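Local coordinates for solute-binding periplasmic protein of iron/siderophore ABC transporter (Yersinia pestis, PDB 6B2Y), which probably binds chelated iron or an iron-siderophore complex in the periplasm and hands it to an ABC transporter for uptake, at residues Glu190-Ile193 and Asn194-Gln197; Gln344-Ala347 and Lys348-Pro352. One frame throughout, in Å; residues are numbered along the deposited sequence.

Interaction 1. Residues Glu190-Ile193 and Asn194-Gln197; sequences ENYI and NFYQ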
loop_
_atom_site.group_PDB
_atom_site.type_symbol
_atom_site.label_atom_id
_atom_site.label_comp_id
_atom_site.label_asym_id
_atom_site.label_seq_id
_atom_site.Cartn_x
_atom_site.Cartn_y
_atom_site.Cartn_z
ATOM N N GLU A 190 -9.407 -16.049 -5.110
ATOM C CA GLU A 190 -10.783 -16.050 -4.628
ATOM C C GLU A 190 -10.842 -16.035 -3.106
ATOM O O GLU A 190 -11.657 -15.316 -2.518
ATOM C CB GLU A 190 -11.540 -17.258 -5.190
ATOM C CG GLU A 190 -12.982 -17.305 -4.712
ATOM C CD GLU A 190 -13.839 -18.303 -5.475
ATOM O OE1 GLU A 190 -13.515 -18.633 -6.630
ATOM O OE2 GLU A 190 -14.852 -18.746 -4.903
ATOM N N ASN A 191 -9.985 -16.824 -2.439
ATOM C CA ASN A 191 -9.957 -16.799 -0.979
ATOM C C ASN A 191 -9.646 -15.401 -0.468
ATOM O O ASN A 191 -10.298 -14.909 0.465
ATOM C CB ASN A 191 -8.922 -17.802 -0.443
ATOM C CG ASN A 191 -9.302 -19.246 -0.723
ATOM O OD1 ASN A 191 -10.469 -19.544 -1.019
ATOM N ND2 ASN A 191 -8.320 -20.148 -0.652
ATOM N N TYR A 192 -8.673 -14.720 -1.081
ATOM C CA TYR A 192 -8.348 -13.387 -0.593
ATOM C C TYR A 192 -9.470 -12.385 -0.900
ATOM O O TYR A 192 -9.796 -11.537 -0.059
ATOM C CB TYR A 192 -7.006 -12.898 -1.151
ATOM C CG TYR A 192 -6.624 -11.626 -0.440
ATOM C CD1 TYR A 192 -6.116 -11.656 0.856
ATOM C CD2 TYR A 192 -6.884 -10.378 -1.016
ATOM C CE1 TYR A 192 -5.820 -10.499 1.530
ATOM C CE2 TYR A 192 -6.593 -9.211 -0.344
ATOM C CZ TYR A 192 -6.067 -9.270 0.924
ATOM O OH TYR A 192 -5.780 -8.111 1.597
ATOM N N ILE A 193 -10.091 -12.485 -2.082
ATOM C CA ILE A 193 -11.166 -11.554 -2.443
ATOM C C ILE A 193 -12.292 -11.625 -1.425
ATOM O O ILE A 193 -12.814 -10.597 -0.972
ATOM C CB ILE A 193 -11.670 -11.850 -3.865
ATOM C CG1 ILE A 193 -10.673 -11.330 -4.897
ATOM C CG2 ILE A 193 -13.077 -11.276 -4.095
ATOM C CD1 ILE A 193 -10.752 -12.109 -6.223
ATOM N N ASN A 194 -12.669 -12.844 -1.040
ATOM C CA ASN A 194 -13.699 -13.030 -0.025
ATOM C C ASN A 194 -13.261 -12.472 1.326
ATOM O O ASN A 194 -14.049 -11.816 2.010
ATOM C CB ASN A 194 -14.045 -14.519 0.080
ATOM C CG ASN A 194 -14.967 -14.975 -1.039
ATOM O OD1 ASN A 194 -15.665 -14.162 -1.617
ATOM N ND2 ASN A 194 -14.970 -16.268 -1.347
ATOM N N PHE A 195 -12.004 -12.722 1.731
ATOM C CA PHE A 195 -11.517 -12.191 3.009
ATOM C C PHE A 195 -11.511 -10.670 3.009
ATOM O O PHE A 195 -11.896 -10.027 3.990
ATOM C CB PHE A 195 -10.111 -12.739 3.289
ATOM C CG PHE A 195 -9.401 -12.062 4.441
ATOM C CD1 PHE A 195 -9.593 -12.503 5.745
ATOM C CD2 PHE A 195 -8.537 -10.997 4.218
ATOM C CE1 PHE A 195 -8.926 -11.883 6.817
ATOM C CE2 PHE A 195 -7.873 -10.380 5.268
ATOM C CZ PHE A 195 -8.066 -10.824 6.576
ATOM N N TYR A 196 -11.084 -10.073 1.908
ATOM C CA TYR A 196 -11.031 -8.621 1.824
ATOM C C TYR A 196 -12.433 -8.015 1.849
ATOM O O TYR A 196 -12.711 -7.089 2.622
ATOM C CB TYR A 196 -10.294 -8.247 0.541
ATOM C CG TYR A 196 -10.086 -6.779 0.279
ATOM C CD1 TYR A 196 -11.126 -5.982 -0.227
ATOM C CD2 TYR A 196 -8.841 -6.196 0.472
ATOM C CE1 TYR A 196 -10.937 -4.650 -0.499
ATOM C CE2 TYR A 196 -8.641 -4.865 0.207
ATOM C CZ TYR A 196 -9.687 -4.095 -0.284
ATOM O OH TYR A 196 -9.501 -2.766 -0.561
ATOM N N GLN A 197 -13.330 -8.524 0.998
ATOM C CA GLN A 197 -14.670 -7.954 0.933
ATOM C C GLN A 197 -15.393 -8.093 2.268
ATOM O O GLN A 197 -16.069 -7.159 2.710
ATOM C CB GLN A 197 -15.479 -8.612 -0.183
ATOM C CG GLN A 197 -16.781 -7.866 -0.452
ATOM C CD GLN A 197 -16.544 -6.502 -1.089
ATOM O OE1 GLN A 197 -16.244 -6.410 -2.281
ATOM N NE2 GLN A 197 -16.646 -5.443 -0.291
HETATM O O HOH W 1 -13.273 -18.553 -0.896
#
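Tyr196 N donates to Tyr192 O at 2.8 Å, one of four successive i to i+4 backbone bonds in these two turns of helix 186-207. The others run from Asn194 N to Glu190 O, from Phe195 N to Asn191 O and from Gln197 N to Ile193 O. One water joins two side chains on the exposed side. It donates to Asn191 OD1 at 3.0 Å and accepts from Asn194 ND2 at 2.9 Å. Asn191 OD1 also takes a bond from Gln187. Beside this bridge the side chains of Glu190 and Asn194 point the same way. Their carboxylate and amide planes are nearly perpendicular, and Glu190 CG comes 4.0 Å from Asn194 ND2.

The aromatic side is formed by Tyr192, Phe195 and Tyr196. Tyr192 CG lies anti to the backbone N (chi1 -171°), which carries the ring forward along the helix between the other two. Tyr192 CE1 meets Phe195 CD2 at 3.9 Å, with the ring planes oblique at 42°. Tyr192 CE2 meets Tyr196 CD2 at 3.8 Å. Tyr192 OH lies in the plane of the Tyr196 ring, at its edge. The hydroxyls bond elsewhere, Tyr192 to Pro337 O and Tyr196 to Asn339 OD1. The helix is thus amphipathic here: a water ties Asn191 to Asn194 on the polar side, while the buried tyrosines pack through their rings and keep polar partners for their hydroxyls.

Interaction 2. Residues Gln344-Ala347 and Lys348-Pro352; sequences QSFA and KWFYP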
loop_
_atom_site.group_PDB
_atom_site.type_symbol
_atom_site.label_atom_id
_atom_site.label_comp_id
_atom_site.label_asym_id
_atom_site.label_seq_id
_atom_site.Cartn_x
_atom_site.Cartn_y
_atom_site.Cartn_z
ATOM N N GLN A 344 -9.943 -0.159 7.754
ATOM C CA GLN A 344 -10.475 -0.459 9.082
ATOM C C GLN A 344 -9.899 0.485 10.128
ATOM O O GLN A 344 -10.624 0.943 11.024
ATOM C CB GLN A 344 -10.187 -1.912 9.460
ATOM C CG GLN A 344 -11.017 -2.940 8.710
ATOM C CD GLN A 344 -10.827 -4.332 9.273
ATOM O OE1 GLN A 344 -9.931 -4.570 10.091
ATOM N NE2 GLN A 344 -11.655 -5.254 8.845
ATOM N N SER A 345 -8.600 0.787 10.037
ATOM C CA SER A 345 -7.992 1.708 10.997
ATOM C C SER A 345 -8.592 3.105 10.875
ATOM O O SER A 345 -8.901 3.744 11.890
ATOM C CB SER A 345 -6.474 1.766 10.795
ATOM O OG SER A 345 -5.861 0.583 11.272
ATOM N N PHE A 346 -8.772 3.598 9.643
ATOM C CA PHE A 346 -9.415 4.898 9.454
ATOM C C PHE A 346 -10.794 4.921 10.102
ATOM O O PHE A 346 -11.137 5.863 10.830
ATOM C CB PHE A 346 -9.554 5.234 7.966
ATOM C CG PHE A 346 -8.268 5.611 7.294
ATOM C CD1 PHE A 346 -7.039 5.362 7.910
ATOM C CD2 PHE A 346 -8.278 6.187 6.038
ATOM C CE1 PHE A 346 -5.859 5.698 7.280
ATOM C CE2 PHE A 346 -7.104 6.517 5.393
ATOM C CZ PHE A 346 -5.875 6.280 6.033
ATOM N N ALA A 347 -11.606 3.905 9.819
ATOM C CA ALA A 347 -12.978 3.876 10.320
ATOM C C ALA A 347 -13.008 3.886 11.843
ATOM O O ALA A 347 -13.808 4.607 12.456
ATOM C CB ALA A 347 -13.699 2.642 9.791
ATOM N N LYS A 348 -12.150 3.086 12.465
ATOM C CA LYS A 348 -12.118 3.020 13.925
ATOM C C LYS A 348 -11.680 4.348 14.530
ATOM O O LYS A 348 -12.153 4.729 15.610
ATOM C CB LYS A 348 -11.202 1.880 14.373
ATOM C CG LYS A 348 -11.387 1.439 15.823
ATOM C CD LYS A 348 -10.410 0.344 16.190
ATOM C CE LYS A 348 -10.465 0.027 17.675
ATOM N NZ LYS A 348 -11.683 -0.747 18.037
ATOM N N TRP A 349 -10.751 5.057 13.875
ATOM C CA TRP A 349 -10.392 6.395 14.336
ATOM C C TRP A 349 -11.552 7.370 14.178
ATOM O O TRP A 349 -11.808 8.185 15.075
ATOM C CB TRP A 349 -9.185 6.931 13.576
ATOM C CG TRP A 349 -7.927 6.160 13.774
ATOM C CD1 TRP A 349 -7.580 5.405 14.858
ATOM C CD2 TRP A 349 -6.826 6.082 12.856
ATOM N NE1 TRP A 349 -6.327 4.850 14.666
ATOM C CE2 TRP A 349 -5.843 5.261 13.451
ATOM C CE3 TRP A 349 -6.579 6.627 11.593
ATOM C CZ2 TRP A 349 -4.638 4.967 12.818
ATOM C CZ3 TRP A 349 -5.379 6.339 10.969
ATOM C CH2 TRP A 349 -4.423 5.519 11.582
ATOM N N PHE A 350 -12.264 7.304 13.039
ATOM C CA PHE A 350 -13.295 8.295 12.747
ATOM C C PHE A 350 -14.498 8.114 13.655
ATOM O O PHE A 350 -15.147 9.093 14.037
ATOM C CB PHE A 350 -13.768 8.200 11.286
ATOM C CG PHE A 350 -12.695 8.452 10.245
ATOM C CD1 PHE A 350 -11.429 8.919 10.591
ATOM C CD2 PHE A 350 -12.970 8.214 8.900
ATOM C CE1 PHE A 350 -10.459 9.131 9.621
ATOM C CE2 PHE A 350 -12.010 8.432 7.919
ATOM C CZ PHE A 350 -10.747 8.883 8.282
ATOM N N TYR A 351 -14.853 6.868 13.955
ATOM C CA TYR A 351 -16.045 6.545 14.741
ATOM C C TYR A 351 -15.664 5.527 15.804
ATOM O O TYR A 351 -16.000 4.342 15.698
ATOM C CB TYR A 351 -17.163 6.025 13.833
ATOM C CG TYR A 351 -17.515 6.977 12.709
ATOM C CD1 TYR A 351 -18.387 8.041 12.915
ATOM C CD2 TYR A 351 -16.983 6.810 11.432
ATOM C CE1 TYR A 351 -18.702 8.915 11.903
ATOM C CE2 TYR A 351 -17.304 7.685 10.402
ATOM C CZ TYR A 351 -18.182 8.729 10.638
ATOM O OH TYR A 351 -18.519 9.614 9.636
ATOM N N PRO A 352 -14.948 5.967 16.848
ATOM C CA PRO A 352 -14.458 5.007 17.856
ATOM C C PRO A 352 -15.567 4.221 18.529
ATOM O O PRO A 352 -15.433 3.011 18.738
ATOM C CB PRO A 352 -13.717 5.902 18.865
ATOM C CG PRO A 352 -13.516 7.215 18.184
ATOM C CD PRO A 352 -14.620 7.359 17.183
#
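Phe346 lies against both Trp349 and Phe350, one helical turn further on. Its ring comes up to the tryptophan: Phe346 CD1 is 3.6 Å from Trp349 CZ3. The two planes are near parallel, at 27°, but slid apart, so the rings barely overlap. Phe346 CB instead serves Phe350. It sits over the ring face, 4.3 Å from the centroid, in a CH-pi contact.

Trp349 turns its indole back over the preceding turn, with CG beside its own backbone N (chi1 -64°). Ser345 O therefore lies over one indole face, 3.2 Å above the plane and offset toward the rim, while accepting a bond from Trp349 N. Phe346 O does the same for Phe350, lying 3.0 Å above that ring, again offset toward the rim, and accepting from Phe350 N.

The three residues form an aromatic cluster at the C-terminal end of helix 340-350, packed on the mixed sheet. Phe346 and Phe350 touch Ile277 of strand 275-280, and Trp349 stacks on Tyr327 of strand 326-330.

Ala347 faces another neighbour, Val203 of helix 186-207. Its carbonyl O accepts from Tyr351 N at 2.9 Å, although Tyr351 is the first residue to leave helical geometry. Tyr351 OH bonds to Gly247 O.

How the interactions relate
Interactions 1 and 2 lie in series along the chain, on helices 186-207 and 340-350. Their centres are 21 Å apart. Their nearest atoms are about 7 Å apart, so they do not touch directly. The two helices meet between them: Tyr192 and Tyr196 reach Val340, while Gln344 and Ala347 reach Val203. Helix 360-371 adds a second link, since Thr363 touches Phe195 and bonds to Gln344. No chelate is bound in this apo form. A sodium ion lies about 10 Å from the Tyr192 side chain, and one lies about 12 Å from that of Phe350.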